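Local atomic coordinates of galactonate dehydratase (Zobellia galactanivorans, PDB entry 5OLC), a protein that belongs to the enolase superfamily, pairing a mandelate racemase-like N-terminal capping domain with a TIM-barrel-like C-terminal domain. Residues A[37-41]-A[306-310]. Sequence-based numbering, arbitrary orientation.
Sequences RKICI and WGTWI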
loop_
_atom_site.group_PDB
_atom_site.type_symbol
_atom_site.label_atom_id
_atom_site.label_comp_id
_atom_site.label_asym_id
_atom_site.label_seq_id
_atom_site.Cartn_x
_atom_site.Cartn_y
_atom_site.Cartn_z
ATOM N N ARG A 37 6.923 -27.351 -38.493
ATOM C CA ARG A 37 6.789 -27.547 -37.045
ATOM C C ARG A 37 8.129 -28.164 -36.659
ATOM O O ARG A 37 8.415 -29.297 -37.056
ATOM C CB ARG A 37 5.652 -28.535 -36.662
ATOM C CG ARG A 37 4.224 -28.172 -37.082
ATOM C CD ARG A 37 3.565 -27.112 -36.202
ATOM N NE ARG A 37 3.023 -27.639 -34.945
ATOM C CZ ARG A 37 1.788 -28.114 -34.792
ATOM N NH1 ARG A 37 0.962 -28.184 -35.831
ATOM N NH2 ARG A 37 1.374 -28.534 -33.605
ATOM N N LYS A 38 8.987 -27.393 -35.983
ATOM C CA LYS A 38 10.300 -27.854 -35.530
ATOM C C LYS A 38 10.268 -27.949 -34.004
ATOM O O LYS A 38 10.165 -26.924 -33.319
ATOM C CB LYS A 38 11.405 -26.893 -35.995
ATOM C CG LYS A 38 12.343 -27.470 -37.045
ATOM C CD LYS A 38 13.306 -26.410 -37.609
ATOM C CE LYS A 38 12.792 -25.700 -38.842
ATOM N NZ LYS A 38 12.866 -26.561 -40.048
ATOM N N ILE A 39 10.293 -29.185 -33.473
ATOM C CA ILE A 39 10.303 -29.397 -32.024
ATOM C C ILE A 39 11.573 -30.173 -31.634
ATOM O O ILE A 39 12.064 -30.972 -32.423
ATOM C CB ILE A 39 8.967 -29.989 -31.416
ATOM C CG1 ILE A 39 9.033 -31.479 -31.206
ATOM C CG2 ILE A 39 7.678 -29.610 -32.180
ATOM C CD1 ILE A 39 9.012 -31.758 -29.908
ATOM N N CYS A 40 12.111 -29.898 -30.448
ATOM C CA CYS A 40 13.284 -30.579 -29.902
ATOM C C CYS A 40 12.807 -31.560 -28.822
ATOM O O CYS A 40 11.883 -31.241 -28.077
ATOM C CB CYS A 40 14.296 -29.579 -29.349
ATOM S SG CYS A 40 15.720 -30.340 -28.524
ATOM N N ILE A 41 13.421 -32.759 -28.760
ATOM C CA ILE A 41 13.113 -33.885 -27.853
ATOM C C ILE A 41 14.467 -34.408 -27.276
ATOM O O ILE A 41 15.474 -34.306 -27.966
ATOM C CB ILE A 41 12.431 -34.986 -28.740
ATOM C CG1 ILE A 41 11.059 -34.554 -29.316
ATOM C CG2 ILE A 41 12.331 -36.321 -28.073
ATOM C CD1 ILE A 41 9.839 -34.649 -28.456
ATOM N N TRP A 306 1.470 -28.125 -26.031
ATOM C CA TRP A 306 1.501 -27.965 -27.484
ATOM C C TRP A 306 2.763 -28.592 -28.102
ATOM O O TRP A 306 3.580 -27.895 -28.724
ATOM C CB TRP A 306 1.342 -26.479 -27.871
ATOM C CG TRP A 306 0.715 -26.235 -29.216
ATOM C CD1 TRP A 306 -0.581 -26.480 -29.574
ATOM C CD2 TRP A 306 1.334 -25.605 -30.353
ATOM N NE1 TRP A 306 -0.801 -26.076 -30.873
ATOM C CE2 TRP A 306 0.361 -25.541 -31.379
ATOM C CE3 TRP A 306 2.630 -25.120 -30.618
ATOM C CZ2 TRP A 306 0.640 -24.997 -32.645
ATOM C CZ3 TRP A 306 2.905 -24.582 -31.870
ATOM C CH2 TRP A 306 1.917 -24.520 -32.866
ATOM N N GLY A 307 2.878 -29.912 -27.953
ATOM C CA GLY A 307 3.999 -30.675 -28.488
ATOM C C GLY A 307 3.646 -32.091 -28.889
ATOM O O GLY A 307 2.567 -32.333 -29.444
ATOM N N THR A 308 4.572 -33.038 -28.625
ATOM C CA THR A 308 4.362 -34.457 -28.937
ATOM C C THR A 308 3.718 -35.133 -27.721
ATOM O O THR A 308 3.359 -34.446 -26.762
ATOM C CB THR A 308 5.667 -35.156 -29.372
ATOM O OG1 THR A 308 6.492 -35.384 -28.240
ATOM C CG2 THR A 308 6.427 -34.418 -30.447
ATOM N N TRP A 309 3.584 -36.466 -27.736
ATOM C CA TRP A 309 3.009 -37.160 -26.596
ATOM C C TRP A 309 3.961 -37.196 -25.417
ATOM O O TRP A 309 3.492 -37.495 -24.321
ATOM C CB TRP A 309 2.489 -38.553 -26.951
ATOM C CG TRP A 309 1.347 -38.534 -27.915
ATOM C CD1 TRP A 309 1.424 -38.686 -29.268
ATOM C CD2 TRP A 309 -0.043 -38.351 -27.607
ATOM N NE1 TRP A 309 0.165 -38.603 -29.827
ATOM C CE2 TRP A 309 -0.753 -38.387 -28.831
ATOM C CE3 TRP A 309 -0.763 -38.183 -26.416
ATOM C CZ2 TRP A 309 -2.145 -38.257 -28.898
ATOM C CZ3 TRP A 309 -2.147 -38.056 -26.485
ATOM C CH2 TRP A 309 -2.822 -38.094 -27.712
ATOM N N ILE A 310 5.274 -36.853 -25.600
ATOM C CA ILE A 310 6.198 -36.764 -24.453
ATOM C C ILE A 310 5.679 -35.647 -23.547
ATOM O O ILE A 310 5.538 -35.867 -22.348
ATOM C CB ILE A 310 7.700 -36.573 -24.808
ATOM C CG1 ILE A 310 8.236 -37.773 -25.602
ATOM C CG2 ILE A 310 8.508 -36.398 -23.530
ATOM C CD1 ILE A 310 9.462 -37.537 -26.344
#
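Ile41 packs with its CG2 and CD1 branches around the CD1 methyl of Ile310, CG2 approaching to 3.6 Å, in the buried half of the contact, which isoleucine suits by its apolar branches. Ile41 CD1 also meets the hydroxyl OG1 of Thr308 tip to tip, and the CG2 methyl of Thr308 in turn lies 3.7 Å from Ile39 CD1, so that methyl groups from both segments meet between the strand and the start of the helix. Threonine suits this place because it offers a methyl to the apolar side and a hydroxyl to the backbone: with chi1 at 75°, OG1 sits back over its own backbone and caps helix 309-321, accepting from Ile310 N at 3.3 Å. OG1 is also hydrogen-bonded to Glu55 on strand 51-56. Strand 36-46 is the middle of the capping domain's three-stranded antiparallel sheet, and residues 306-310 lead from barrel strand 300-301 into its following helix; the contact thus joins the two domains of the enolase-type fold. Toward the partly exposed end the packing gives way to a single stack. Arg37, bent at chi2 and chi3, lays its flat, charged guanidinium on the broad indole face of Trp306, planes 8° apart, as an off-centre cation-pi pair, while NH2 keeps a salt bridge to Asp339.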